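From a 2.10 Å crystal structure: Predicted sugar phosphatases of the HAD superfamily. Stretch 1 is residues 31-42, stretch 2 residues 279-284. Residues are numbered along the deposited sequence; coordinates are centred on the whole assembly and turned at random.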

# COMPACT_ATOMS: atom_id res chain seq x y z
N LEU A 31 1.05 -3.45 -35.70
CA LEU A 31 2.25 -4.29 -35.67
C LEU A 31 3.52 -3.46 -35.67
O LEU A 31 3.57 -2.42 -36.35
CB LEU A 31 2.28 -5.20 -36.92
CG LEU A 31 1.16 -6.21 -37.12
CD1 LEU A 31 1.31 -6.95 -38.46
CD2 LEU A 31 1.13 -7.17 -35.93
N LEU A 32 4.54 -3.92 -34.94
CA LEU A 32 5.86 -3.31 -35.01
C LEU A 32 6.40 -3.51 -36.42
O LEU A 32 6.35 -4.62 -36.94
CB LEU A 32 6.84 -3.93 -34.01
CG LEU A 32 7.11 -3.12 -32.74
CD1 LEU A 32 5.82 -2.71 -32.04
CD2 LEU A 32 8.02 -3.92 -31.83
N PRO A 33 6.89 -2.44 -37.06
CA PRO A 33 7.28 -2.66 -38.47
C PRO A 33 8.36 -3.72 -38.61
O PRO A 33 9.34 -3.68 -37.90
CB PRO A 33 7.80 -1.30 -38.91
CG PRO A 33 7.16 -0.33 -37.94
CD PRO A 33 7.10 -1.05 -36.63
N GLY A 34 8.14 -4.68 -39.49
CA GLY A 34 9.11 -5.75 -39.74
C GLY A 34 8.87 -7.04 -38.97
O GLY A 34 9.48 -8.07 -39.27
N ILE A 35 7.96 -7.03 -38.00
CA ILE A 35 7.78 -8.19 -37.14
C ILE A 35 7.42 -9.43 -37.94
O ILE A 35 7.70 -10.54 -37.51
CB ILE A 35 6.72 -7.96 -36.02
CG1 ILE A 35 6.90 -8.99 -34.88
CG2 ILE A 35 5.30 -7.99 -36.60
CD1 ILE A 35 8.16 -8.82 -34.11
N GLU A 36 6.77 -9.24 -39.09
CA GLU A 36 6.54 -10.34 -40.05
C GLU A 36 7.79 -11.18 -40.34
O GLU A 36 7.73 -12.40 -40.40
CB GLU A 36 5.98 -9.79 -41.38
CG GLU A 36 6.74 -8.58 -42.01
CD GLU A 36 6.10 -7.23 -41.71
OE1 GLU A 36 6.17 -6.75 -40.55
N ASN A 37 8.93 -10.53 -40.48
CA ASN A 37 10.17 -11.27 -40.74
C ASN A 37 10.55 -12.21 -39.59
O ASN A 37 11.03 -13.33 -39.81
CB ASN A 37 11.31 -10.32 -41.11
CG ASN A 37 10.98 -9.47 -42.37
OD1 ASN A 37 10.49 -10.00 -43.37
ND2 ASN A 37 11.24 -8.17 -42.30
N THR A 38 10.29 -11.78 -38.35
CA THR A 38 10.54 -12.65 -37.21
C THR A 38 9.79 -13.96 -37.38
O THR A 38 10.33 -15.05 -37.14
CB THR A 38 10.13 -12.01 -35.89
OG1 THR A 38 10.99 -10.90 -35.62
CG2 THR A 38 10.26 -13.01 -34.78
N PHE A 39 8.54 -13.88 -37.80
CA PHE A 39 7.72 -15.08 -37.93
C PHE A 39 8.10 -15.92 -39.15
O PHE A 39 8.16 -17.14 -39.10
CB PHE A 39 6.23 -14.71 -37.86
CG PHE A 39 5.81 -14.28 -36.49
CD1 PHE A 39 5.71 -15.22 -35.49
CD2 PHE A 39 5.63 -12.94 -36.18
CE1 PHE A 39 5.36 -14.85 -34.19
CE2 PHE A 39 5.29 -12.57 -34.89
CZ PHE A 39 5.15 -13.52 -33.91
N ASP A 40 8.38 -15.25 -40.26
CA ASP A 40 8.99 -15.91 -41.40
C ASP A 40 10.27 -16.65 -40.97
O ASP A 40 10.50 -17.82 -41.30
CB ASP A 40 9.32 -14.87 -42.46
CG ASP A 40 8.07 -14.28 -43.11
OD1 ASP A 40 7.03 -14.98 -43.12
OD2 ASP A 40 8.12 -13.12 -43.61
N TYR A 41 11.11 -15.98 -40.18
CA TYR A 41 12.37 -16.58 -39.76
C TYR A 41 12.15 -17.85 -38.97
O TYR A 41 12.76 -18.89 -39.24
CB TYR A 41 13.22 -15.60 -38.94
CG TYR A 41 14.59 -16.12 -38.57
CD1 TYR A 41 15.62 -16.14 -39.50
CD2 TYR A 41 14.86 -16.57 -37.28
CE1 TYR A 41 16.91 -16.61 -39.14
CE2 TYR A 41 16.12 -17.04 -36.92
CZ TYR A 41 17.14 -17.05 -37.86
OH TYR A 41 18.39 -17.51 -37.50
N LEU A 42 11.27 -17.80 -37.96
CA LEU A 42 11.09 -18.96 -37.10
C LEU A 42 10.55 -20.16 -37.91
O LEU A 42 10.95 -21.30 -37.66
CB LEU A 42 10.17 -18.63 -35.92
CG LEU A 42 10.66 -17.58 -34.93
CD1 LEU A 42 9.52 -17.09 -34.07
CD2 LEU A 42 11.80 -18.14 -34.09
N SER A 279 14.67 -5.09 -29.76
CA SER A 279 13.34 -5.52 -30.11
C SER A 279 13.32 -6.98 -30.57
O SER A 279 14.36 -7.60 -30.77
CB SER A 279 12.77 -4.64 -31.24
OG SER A 279 12.97 -5.24 -32.51
N ALA A 280 12.11 -7.49 -30.76
CA ALA A 280 11.89 -8.84 -31.26
C ALA A 280 11.86 -8.90 -32.78
O ALA A 280 11.70 -9.99 -33.35
CB ALA A 280 10.57 -9.43 -30.69
N VAL A 281 12.01 -7.76 -33.43
CA VAL A 281 12.06 -7.70 -34.90
C VAL A 281 13.44 -8.15 -35.44
O VAL A 281 14.46 -7.61 -35.06
CB VAL A 281 11.75 -6.28 -35.43
CG1 VAL A 281 11.70 -6.30 -36.97
CG2 VAL A 281 10.43 -5.76 -34.84
N ILE A 282 13.42 -9.15 -36.30
CA ILE A 282 14.60 -9.72 -36.95
C ILE A 282 14.77 -9.13 -38.36
O ILE A 282 13.80 -9.03 -39.12
CB ILE A 282 14.47 -11.26 -37.02
CG1 ILE A 282 14.85 -11.84 -35.66
CG2 ILE A 282 15.29 -11.87 -38.15
CD1 ILE A 282 14.68 -13.32 -35.55
N GLU A 283 15.99 -8.74 -38.70
CA GLU A 283 16.27 -8.15 -40.02
C GLU A 283 16.61 -9.16 -41.16
O GLU A 283 16.84 -10.36 -40.92
CB GLU A 283 17.36 -7.11 -39.88
CG GLU A 283 16.85 -5.90 -39.13
CD GLU A 283 17.87 -4.80 -39.07
OE1 GLU A 283 17.61 -3.82 -38.35
N LEU A 284 16.64 -8.63 -42.39
CA LEU A 284 16.65 -9.42 -43.64
C LEU A 284 15.36 -10.25 -43.74
O LEU A 284 14.38 -9.83 -44.38
CB LEU A 284 17.91 -10.31 -43.77
O HOH W 1 12.63 -7.18 -40.55

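The two stretches lie 241 residues or more apart in sequence wherever they touch, and together they bury 450 Å². Stretch 1 runs through a turn into a helix; stretch 2, the end of the chain, has no regular secondary structure. Two close backbone approaches set the register: the CA atoms of Ile-35 and Val-281 are 4.9 Å apart, and those of Thr-38 and Ile-282 5.0 Å.

Leu-31 is out of reach, so contact begins at Leu-32, whose CB meets Val-281 CG2 at 4.1 Å, an apolar pairing. A type II beta turn from Leu-32 to Ile-35 follows, closed by the hydrogen bond from Ile-35 N to Leu-32 O (3.1 Å). Within it, Pro-33 O lies 3.6 Å from Val-281 CG1, and Gly-34 C lies 3.5 Å from the same methyl, Val-281 CG1. Two lines of evidence account for glycine at position 34. Its phi/psi of 96/-10° would jam a CB against the preceding carbonyl oxygen, and an ideally placed CB would sit 2.9 Å from Val-281 CG1, a clash. The bare backbone therefore leaves room for the valine.

Ile-35 points its CA-to-CB bond sideways, but its t, p rotamer brings the end of the chain nearer: CD1 reaches Val-281 CG2 at 3.9 Å and Ala-280 CB at 4.2 Å. Both methyls of Val-281 border the turn: Pro-33 O lies 3.6 Å from its CG1 and 3.9 Å from its CG2, and CG2 also meets the Leu-32 and Ile-35 side chains.

Asn-37 points toward stretch 2, and its CB approaches Ile-282 O at 3.4 Å. The polar link between these residues passes through a water, which accepts from Asn-37 ND2 at 2.4 Å and donates to Ile-282 O at 2.6 Å. Both distances are short, and at 2.10 Å resolution they are better read as evidence of the bridge than as measures of its strength.

Thr-38 supplies both direct hydrogen bonds of the contact. Its OG1 donates to Ala-280 O at 2.5 Å, again short, and accepts from Ile-282 N at 3.1 Å with an N-H...acceptor angle of 140°. One hydroxyl can do both because it carries a proton as well as lone pairs; here it joins a carbonyl and an amide two residues apart, spanning Val-281, whose CA is 3.5 Å from Thr-38 OG1.

One helical turn beyond Asn-37, Tyr-41 also points toward stretch 2. Its CD2 meets Ile-282 CD1 at 3.7 Å, with the methyl oblique to the ring. Ile-282, in the m, t rotamer, has 94 Å² covered, the largest area of any residue in either stretch.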